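Local structure of 1-deoxy-D-xylulose 5-phosphate reductoisomerase (Moraxella catarrhalis, 4ZQG) at residues 31-36 / 286-291; 56-61 / 93-98. The protein catalyses the NAD(P)H-dependent rearrangement and reduction of 1-deoxy-D-xylulose 5-phosphate to 2-C-methyl-D-erythritol 4-phosphate in the MEP pathway of isoprenoid biosynthesis. All blocks are in the same frame, centred on the assembly; numbering follows the deposited sequence.

Interaction 1: residues 31-36 / 286-291; sequences NRYRIH and HALAYP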
loop_
_atom_site.group_PDB
_atom_site.type_symbol
_atom_site.label_atom_id
_atom_site.label_comp_id
_atom_site.label_asym_id
_atom_site.label_seq_id
_atom_site.Cartn_x
_atom_site.Cartn_y
_atom_site.Cartn_z
ATOM N N ASN A 31 9.759 -16.087 -23.644
ATOM C CA ASN A 31 8.593 -16.591 -24.374
ATOM C C ASN A 31 7.281 -16.101 -23.826
ATOM O O ASN A 31 6.309 -16.848 -23.746
ATOM C CB ASN A 31 8.589 -18.132 -24.414
ATOM C CG ASN A 31 9.720 -18.703 -25.255
ATOM O OD1 ASN A 31 10.309 -19.708 -24.879
ATOM N ND2 ASN A 31 10.029 -18.067 -26.392
ATOM N N ARG A 32 7.271 -14.836 -23.447
ATOM C CA ARG A 32 6.095 -14.168 -22.938
ATOM C C ARG A 32 5.745 -12.980 -23.847
ATOM O O ARG A 32 4.578 -12.689 -24.092
ATOM C CB ARG A 32 6.410 -13.707 -21.499
ATOM C CG ARG A 32 5.220 -13.470 -20.592
ATOM C CD ARG A 32 5.638 -13.432 -19.126
ATOM N NE ARG A 32 4.649 -14.083 -18.265
ATOM C CZ ARG A 32 3.442 -13.586 -17.983
ATOM N NH1 ARG A 32 3.042 -12.413 -18.485
ATOM N NH2 ARG A 32 2.614 -14.268 -17.195
ATOM N N TYR A 33 6.777 -12.303 -24.331
ATOM C CA TYR A 33 6.661 -11.076 -25.077
ATOM C C TYR A 33 7.365 -11.252 -26.402
ATOM O O TYR A 33 8.371 -11.910 -26.459
ATOM C CB TYR A 33 7.319 -9.952 -24.273
ATOM C CG TYR A 33 6.667 -9.785 -22.915
ATOM C CD1 TYR A 33 5.358 -9.323 -22.829
ATOM C CD2 TYR A 33 7.329 -10.109 -21.740
ATOM C CE1 TYR A 33 4.717 -9.176 -21.615
ATOM C CE2 TYR A 33 6.693 -9.979 -20.505
ATOM C CZ TYR A 33 5.374 -9.502 -20.450
ATOM O OH TYR A 33 4.673 -9.357 -19.267
ATOM N N ARG A 34 6.811 -10.674 -27.457
ATOM C CA ARG A 34 7.404 -10.639 -28.785
ATOM C C ARG A 34 7.691 -9.175 -29.118
ATOM O O ARG A 34 6.788 -8.355 -29.046
ATOM C CB ARG A 34 6.408 -11.233 -29.823
ATOM C CG ARG A 34 6.820 -11.039 -31.280
ATOM C CD ARG A 34 5.915 -11.726 -32.311
ATOM N NE ARG A 34 4.778 -10.890 -32.708
ATOM C CZ ARG A 34 4.844 -9.837 -33.520
ATOM N NH1 ARG A 34 6.006 -9.444 -34.056
ATOM N NH2 ARG A 34 3.731 -9.163 -33.786
ATOM N N ILE A 35 8.914 -8.840 -29.515
ATOM C CA ILE A 35 9.215 -7.471 -29.930
ATOM C C ILE A 35 8.826 -7.244 -31.382
ATOM O O ILE A 35 9.407 -7.781 -32.261
ATOM C CB ILE A 35 10.695 -7.135 -29.831
ATOM C CG1 ILE A 35 11.269 -7.461 -28.456
ATOM C CG2 ILE A 35 10.906 -5.681 -30.179
ATOM C CD1 ILE A 35 10.464 -6.986 -27.300
ATOM N N HIS A 36 7.838 -6.425 -31.639
ATOM C CA HIS A 36 7.463 -6.124 -32.984
ATOM C C HIS A 36 8.198 -4.896 -33.474
ATOM O O HIS A 36 8.493 -4.815 -34.651
ATOM C CB HIS A 36 5.978 -5.899 -33.029
ATOM C CG HIS A 36 5.469 -5.500 -34.365
ATOM N ND1 HIS A 36 5.128 -6.420 -35.331
ATOM C CD2 HIS A 36 5.212 -4.279 -34.888
ATOM C CE1 HIS A 36 4.697 -5.776 -36.401
ATOM N NE2 HIS A 36 4.711 -4.480 -36.145
ATOM N N HIS A 286 5.418 -4.466 -13.445
ATOM C CA HIS A 286 4.033 -4.413 -13.019
ATOM C C HIS A 286 3.122 -4.051 -14.178
ATOM O O HIS A 286 2.086 -4.681 -14.393
ATOM C CB HIS A 286 3.820 -3.356 -11.926
ATOM C CG HIS A 286 2.373 -3.070 -11.671
ATOM N ND1 HIS A 286 1.706 -2.001 -12.239
ATOM C CD2 HIS A 286 1.455 -3.732 -10.929
ATOM C CE1 HIS A 286 0.437 -2.038 -11.887
ATOM N NE2 HIS A 286 0.264 -3.070 -11.081
ATOM N N ALA A 287 3.512 -3.021 -14.918
ATOM C CA ALA A 287 2.691 -2.574 -16.003
ATOM C C ALA A 287 2.666 -3.573 -17.174
ATOM O O ALA A 287 1.617 -3.754 -17.785
ATOM C CB ALA A 287 3.166 -1.224 -16.453
ATOM N N LEU A 288 3.800 -4.230 -17.469
ATOM C CA LEU A 288 3.854 -5.235 -18.515
ATOM C C LEU A 288 2.980 -6.428 -18.239
ATOM O O LEU A 288 2.282 -6.918 -19.122
ATOM C CB LEU A 288 5.257 -5.758 -18.714
ATOM C CG LEU A 288 6.144 -4.923 -19.639
ATOM C CD1 LEU A 288 7.557 -5.451 -19.568
ATOM C CD2 LEU A 288 5.642 -4.972 -21.066
ATOM N N ALA A 289 3.028 -6.950 -17.027
ATOM C CA ALA A 289 2.336 -8.190 -16.784
ATOM C C ALA A 289 0.902 -7.990 -16.343
ATOM O O ALA A 289 0.156 -8.944 -16.320
ATOM C CB ALA A 289 3.086 -9.002 -15.786
ATOM N N TYR A 290 0.509 -6.757 -16.020
ATOM C CA TYR A 290 -0.808 -6.493 -15.438
ATOM C C TYR A 290 -1.907 -7.196 -16.233
ATOM O O TYR A 290 -1.853 -7.203 -17.465
ATOM C CB TYR A 290 -1.054 -4.990 -15.405
ATOM C CG TYR A 290 -2.338 -4.608 -14.751
ATOM C CD1 TYR A 290 -2.359 -4.151 -13.444
ATOM C CD2 TYR A 290 -3.556 -4.686 -15.445
ATOM C CE1 TYR A 290 -3.566 -3.810 -12.841
ATOM C CE2 TYR A 290 -4.743 -4.330 -14.846
ATOM C CZ TYR A 290 -4.739 -3.895 -13.544
ATOM O OH TYR A 290 -5.922 -3.561 -12.926
ATOM N N PRO A 291 -2.904 -7.809 -15.574
ATOM C CA PRO A 291 -3.108 -7.837 -14.135
ATOM C C PRO A 291 -2.307 -8.923 -13.382
ATOM O O PRO A 291 -2.454 -9.086 -12.167
ATOM C CB PRO A 291 -4.587 -8.161 -14.050
ATOM C CG PRO A 291 -4.764 -9.141 -15.164
ATOM C CD PRO A 291 -3.867 -8.685 -16.262
#
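Y33, the first residue of strand 33-39, lays its phenol end against the last turn of helix 281-289, at L288 and A289. At its base, CB points toward the helix, and CG stands beside the backbone N, opposite the carbonyl carbon (chi1 -59°). With CB already directed that way, this torsion carries the ring across the gap, 9.2 Å between the CA atoms of Y33 and L288. Along the way, CG of the preceding R32 lies over one face of the ring, 3.8 Å above its plane and offset toward the rim. Contact with the helix begins near the far end of the ring, where CZ comes within 4.1 Å of L288 CB at an oblique approach. The hydroxyl does most of the touching. Its OH lies 3.4 Å from L288 O, a weak hydrogen bond donated to the helix carbonyl, and also meets A289 CA at 3.6 Å and A289 CB at 3.8 Å. R32 contributes little, its NH1 ending 4.3 Å from A289 CB; its charge is instead paired with E292 through NH2. Elsewhere, I26 of helix 17-26 packs on Y33, while I25 of that helix and L125 of strand 123-126 pack on L288. The contact thus joins the nucleotide-binding Rossmann sheet to a helix some 250 residues later in the chain. Chemically the seam is mixed: a phenol hydroxyl sits against a helix-end carbonyl and nearby carbons, and the buried Y33 gains a polar partner, if a weak one, so little of the hold is directional.

Interaction 2: residues 56-61 / 93-98; sequences PVKICT and ASDEAV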
loop_
_atom_site.group_PDB
_atom_site.type_symbol
_atom_site.label_atom_id
_atom_site.label_comp_id
_atom_site.label_asym_id
_atom_site.label_seq_id
_atom_site.Cartn_x
_atom_site.Cartn_y
_atom_site.Cartn_z
ATOM N N PRO A 56 13.294 -7.448 -34.786
ATOM C CA PRO A 56 12.001 -6.804 -34.838
ATOM C C PRO A 56 11.484 -6.701 -36.254
ATOM O O PRO A 56 12.272 -6.617 -37.187
ATOM C CB PRO A 56 12.304 -5.399 -34.356
ATOM C CG PRO A 56 13.690 -5.172 -34.701
ATOM C CD PRO A 56 14.343 -6.485 -34.422
ATOM N N VAL A 57 10.168 -6.668 -36.404
ATOM C CA VAL A 57 9.571 -6.478 -37.700
ATOM C C VAL A 57 9.861 -5.081 -38.225
ATOM O O VAL A 57 10.099 -4.917 -39.384
ATOM C CB VAL A 57 8.062 -6.799 -37.676
ATOM C CG1 VAL A 57 7.437 -6.579 -39.037
ATOM C CG2 VAL A 57 7.848 -8.236 -37.226
ATOM N N LYS A 58 9.860 -4.067 -37.376
ATOM C CA LYS A 58 10.066 -2.687 -37.828
ATOM C C LYS A 58 10.900 -1.943 -36.837
ATOM O O LYS A 58 10.827 -2.204 -35.646
ATOM C CB LYS A 58 8.730 -1.923 -37.945
ATOM C CG LYS A 58 7.577 -2.688 -38.570
ATOM C CD LYS A 58 6.437 -1.753 -38.988
ATOM C CE LYS A 58 5.359 -2.527 -39.745
ATOM N NZ LYS A 58 4.104 -1.757 -39.869
ATOM N N ILE A 59 11.665 -0.987 -37.314
ATOM C CA ILE A 59 12.315 -0.026 -36.432
ATOM C C ILE A 59 12.223 1.334 -37.101
ATOM O O ILE A 59 11.952 1.414 -38.297
ATOM C CB ILE A 59 13.784 -0.366 -36.134
ATOM C CG1 ILE A 59 14.607 -0.252 -37.431
ATOM C CG2 ILE A 59 13.873 -1.737 -35.503
ATOM C CD1 ILE A 59 16.006 -0.833 -37.334
ATOM N N CYS A 60 12.422 2.391 -36.322
ATOM C CA CYS A 60 12.257 3.746 -36.787
ATOM C C CYS A 60 13.354 4.546 -36.187
ATOM O O CYS A 60 13.658 4.357 -35.012
ATOM C CB CYS A 60 10.911 4.305 -36.297
ATOM S SG CYS A 60 10.580 6.024 -36.752
ATOM N N THR A 61 13.925 5.465 -36.958
ATOM C CA THR A 61 14.954 6.379 -36.443
ATOM C C THR A 61 14.687 7.786 -36.926
ATOM O O THR A 61 13.650 8.044 -37.573
ATOM C CB THR A 61 16.375 5.919 -36.836
ATOM O OG1 THR A 61 17.355 6.795 -36.280
ATOM C CG2 THR A 61 16.543 5.884 -38.332
ATOM N N ALA A 93 3.010 2.846 -33.765
ATOM C CA ALA A 93 2.028 3.007 -32.701
ATOM C C ALA A 93 0.630 2.534 -33.051
ATOM O O ALA A 93 -0.109 2.167 -32.141
ATOM C CB ALA A 93 1.980 4.442 -32.233
ATOM N N SER A 94 0.256 2.538 -34.339
ATOM C CA SER A 94 -1.090 2.099 -34.750
ATOM C C SER A 94 -1.115 0.791 -35.506
ATOM O O SER A 94 -2.152 0.373 -36.024
ATOM C CB SER A 94 -1.782 3.176 -35.585
ATOM O OG SER A 94 -1.001 3.562 -36.675
ATOM N N ASP A 95 0.016 0.123 -35.521
ATOM C CA ASP A 95 0.204 -1.058 -36.311
ATOM C C ASP A 95 -0.774 -2.132 -35.846
ATOM O O ASP A 95 -0.880 -2.444 -34.650
ATOM C CB ASP A 95 1.681 -1.478 -36.183
ATOM C CG ASP A 95 2.067 -2.616 -37.092
ATOM O OD1 ASP A 95 1.311 -3.611 -37.121
ATOM O OD2 ASP A 95 3.160 -2.520 -37.731
ATOM N N GLU A 96 -1.479 -2.712 -36.818
ATOM C CA GLU A 96 -2.509 -3.722 -36.543
ATOM C C GLU A 96 -1.901 -4.897 -35.785
ATOM O O GLU A 96 -2.567 -5.536 -35.020
ATOM C CB GLU A 96 -3.202 -4.148 -37.846
ATOM C CG GLU A 96 -4.232 -5.269 -37.741
ATOM N N ALA A 97 -0.610 -5.134 -35.962
ATOM C CA ALA A 97 0.054 -6.294 -35.363
ATOM C C ALA A 97 0.640 -6.077 -33.981
ATOM O O ALA A 97 1.170 -7.022 -33.401
ATOM C CB ALA A 97 1.165 -6.782 -36.301
ATOM N N VAL A 98 0.575 -4.842 -33.488
ATOM C CA VAL A 98 1.101 -4.472 -32.170
ATOM C C VAL A 98 0.004 -4.538 -31.112
ATOM O O VAL A 98 -1.035 -3.906 -31.256
ATOM C CB VAL A 98 1.607 -3.024 -32.204
ATOM C CG1 VAL A 98 1.983 -2.538 -30.834
ATOM C CG2 VAL A 98 2.804 -2.902 -33.084
#
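K58 and D95 reach toward each other from opposite directions, and the lysine ammonium meets the aspartate carboxylate in a salt bridge. The CA atoms are 10.1 Å apart, a gap spanned mainly by the lysine: its CG sits beside the backbone N, and from there the chain is extended through to NZ. In D95, CG anti to N (chi1 -173°) points the carboxylate at the lysine, and chi2 of -47° turns OD2 to NZ and OD1 to the loop. The modelled NZ to OD2 separation is 2.5 Å, very short for such a pair, and at this resolution the exact value should carry little weight. The two carboxylate oxygens have different tasks. OD2 also accepts a hydrogen bond from H36 NE2, whereas OD1 takes the backbone N of A97 at 2.7 Å, using its anti lone pair, with an N-H...O angle of 159°. This Asx turn is combined with a type I beta turn from D95 to V98, closed by V98 N to D95 O at 3.0 Å. With both oxygens engaged, rotation of the carboxylate is restricted. The ammonium has a second acidic partner in E91 of helix 85-93, so two carboxylates share its charge. The bridge lies at the surface of the Rossmann domain, linking the start of strand 58-61 to the loop between helix 85-93 and strand 100-103, while strand 33-39, which supplies H36, is the sheet neighbour of strand 58-61.

Overall arrangement
The centres of the two interactions are 16 Å apart, and both draw on the seven-stranded parallel sheet of the Rossmann domain, in which strands 33-39 and 58-61 are neighbours. H36, the last residue of segment 31-36, is where they meet: besides its link to D95, its O lies 3.1 Å from K58 N, a probable hydrogen bond, and its CD2 packs on V98 CG2. Along the chain, interaction 2 is nested within the long excursion closed by interaction 1. Residues 56-61 / 93-98 form a local surface tie inside the dinucleotide-binding domain, whereas 31-36 / 286-291 is a buried contact with a much later helix; both lie on the same side of the chain's centre.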